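Local structure of histidinol-phosphatase (6NLR) at residues Ile37-Pro42 with Pro69-Lys74. The protein probably hydrolyses histidinol phosphate to histidinol and phosphate in histidine biosynthesis, using a trinuclear metal centre. Residues are numbered along the deposited sequence; the frame is centred on the assembly and turned at random.
Sequences IVEHAP and PYYFKK. With MN (manganese (II) ion), chain D.
Tyr71 carries this whole contact from the helical side, reaching from 69-74 to Ile37 and Glu39 and illustrating how one long aromatic can bridge a helix and a strand whose axes come no nearer than 11.3 Å. With CG anti to the backbone N (chi1 169°), its ring extends from the helix toward the strand. The CE1 corner meets Glu39 CB at 3.4 Å, an oblique approach, while Ile37 CG2 comes within 4.1 Å of the same CE1 atom and 3.4 Å of the Tyr71 hydroxyl OH. That hydroxyl lies 3.3 Å from Glu39 N and is hydrogen-bonded to Gly91 O on strand 87-95, tying the ring's end to the next strand of the sheet. Strand 37-40 and helix 69-74 run nearly antiparallel (164°), as a helix covering the outer side of a parallel sheet does in the TIM-barrel-like PHP fold, with the metals at the strand ends. Glu39 turns its carboxylate off the tyrosine: the chain bends at chi2 (50°), and OE2 accepts the N-H of His40 at 2.9 Å, on its anti side, and is also hydrogen-bonded to ND1 of His8, a cobalt ligand; OE1 is hydrogen-bonded to Thr9 OG1. His40 NE2 in turn binds manganese at 2.1 Å, alongside His14 and His260. One turn on from Tyr71, the Lys74 amine forms salt bridges with Glu10 and Asp19.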
# COMPACT_ATOMS: atom_id res chain seq x y z
N ILE A 37 3.29 -10.03 -6.86
CA ILE A 37 2.93 -8.98 -7.83
C ILE A 37 1.53 -8.51 -7.44
O ILE A 37 0.57 -9.29 -7.64
CB ILE A 37 2.99 -9.51 -9.26
CG1 ILE A 37 4.37 -10.08 -9.58
CG2 ILE A 37 2.57 -8.41 -10.22
CD1 ILE A 37 4.39 -10.95 -10.81
N VAL A 38 1.45 -7.30 -6.89
CA VAL A 38 0.17 -6.73 -6.41
C VAL A 38 0.01 -5.36 -7.07
O VAL A 38 0.18 -4.31 -6.41
CB VAL A 38 0.11 -6.73 -4.87
CG1 VAL A 38 -0.16 -8.14 -4.36
CG2 VAL A 38 1.37 -6.18 -4.23
N GLU A 39 -0.30 -5.38 -8.35
CA GLU A 39 -0.44 -4.16 -9.16
C GLU A 39 -1.66 -3.37 -8.67
O GLU A 39 -2.64 -3.99 -8.16
CB GLU A 39 -0.54 -4.51 -10.64
CG GLU A 39 -0.36 -3.30 -11.51
CD GLU A 39 0.88 -2.49 -11.13
OE1 GLU A 39 1.96 -2.85 -11.60
OE2 GLU A 39 0.73 -1.53 -10.35
N HIS A 40 -1.63 -2.05 -8.81
CA HIS A 40 -2.80 -1.19 -8.48
C HIS A 40 -4.05 -1.64 -9.24
O HIS A 40 -3.99 -1.70 -10.49
CB HIS A 40 -2.50 0.26 -8.81
CG HIS A 40 -1.38 0.78 -8.00
ND1 HIS A 40 -1.54 1.08 -6.67
CD2 HIS A 40 -0.11 1.07 -8.33
CE1 HIS A 40 -0.40 1.54 -6.19
NE2 HIS A 40 0.50 1.54 -7.20
N ALA A 41 -5.13 -1.93 -8.52
CA ALA A 41 -6.44 -2.26 -9.14
C ALA A 41 -6.98 -1.02 -9.82
O ALA A 41 -6.80 0.07 -9.29
CB ALA A 41 -7.41 -2.77 -8.11
N PRO A 42 -7.65 -1.14 -10.98
CA PRO A 42 -8.34 -0.00 -11.60
C PRO A 42 -9.29 0.75 -10.64
O PRO A 42 -9.97 0.10 -9.85
CB PRO A 42 -9.16 -0.66 -12.73
CG PRO A 42 -8.36 -1.90 -13.09
CD PRO A 42 -7.78 -2.37 -11.76
N PRO A 69 -7.07 -8.42 -18.51
CA PRO A 69 -6.73 -9.68 -19.17
C PRO A 69 -5.23 -9.79 -19.53
O PRO A 69 -4.64 -10.84 -19.35
CB PRO A 69 -7.59 -9.68 -20.44
CG PRO A 69 -8.74 -8.74 -20.14
CD PRO A 69 -8.17 -7.71 -19.18
N TYR A 70 -4.64 -8.69 -20.00
CA TYR A 70 -3.22 -8.60 -20.42
C TYR A 70 -2.33 -8.71 -19.18
O TYR A 70 -1.30 -9.41 -19.22
CB TYR A 70 -2.98 -7.34 -21.25
CG TYR A 70 -3.81 -7.27 -22.52
CD1 TYR A 70 -3.47 -8.03 -23.63
CD2 TYR A 70 -4.95 -6.49 -22.59
CE1 TYR A 70 -4.24 -8.01 -24.78
CE2 TYR A 70 -5.71 -6.43 -23.75
CZ TYR A 70 -5.36 -7.20 -24.85
OH TYR A 70 -6.10 -7.14 -26.00
N TYR A 71 -2.75 -8.07 -18.08
CA TYR A 71 -2.03 -8.14 -16.78
C TYR A 71 -1.96 -9.59 -16.30
O TYR A 71 -0.84 -10.06 -16.03
CB TYR A 71 -2.72 -7.27 -15.73
CG TYR A 71 -2.21 -7.47 -14.33
CD1 TYR A 71 -0.94 -7.05 -13.97
CD2 TYR A 71 -2.99 -8.06 -13.36
CE1 TYR A 71 -0.47 -7.22 -12.69
CE2 TYR A 71 -2.54 -8.23 -12.06
CZ TYR A 71 -1.27 -7.80 -11.72
OH TYR A 71 -0.80 -7.92 -10.44
N PHE A 72 -3.10 -10.27 -16.21
CA PHE A 72 -3.16 -11.68 -15.75
C PHE A 72 -2.35 -12.57 -16.69
O PHE A 72 -1.62 -13.43 -16.20
CB PHE A 72 -4.60 -12.16 -15.61
CG PHE A 72 -5.24 -11.69 -14.33
CD1 PHE A 72 -4.67 -12.01 -13.11
CD2 PHE A 72 -6.37 -10.89 -14.35
CE1 PHE A 72 -5.26 -11.60 -11.93
CE2 PHE A 72 -6.94 -10.47 -13.16
CZ PHE A 72 -6.39 -10.82 -11.96
N LYS A 73 -2.47 -12.38 -18.00
CA LYS A 73 -1.72 -13.22 -18.96
C LYS A 73 -0.21 -13.07 -18.70
O LYS A 73 0.47 -14.09 -18.59
CB LYS A 73 -2.09 -12.83 -20.39
CG LYS A 73 -1.31 -13.58 -21.45
CD LYS A 73 -1.60 -13.09 -22.83
CE LYS A 73 -0.80 -13.84 -23.87
NZ LYS A 73 -0.68 -13.02 -25.10
N LYS A 74 0.30 -11.84 -18.61
CA LYS A 74 1.76 -11.59 -18.44
C LYS A 74 2.22 -12.17 -17.10
O LYS A 74 3.23 -12.85 -17.06
CB LYS A 74 2.08 -10.10 -18.56
CG LYS A 74 3.53 -9.72 -18.29
CD LYS A 74 4.51 -10.36 -19.26
CE LYS A 74 5.95 -10.02 -18.93
NZ LYS A 74 6.19 -8.57 -19.09
MN MN D . 2.36 2.58 -7.25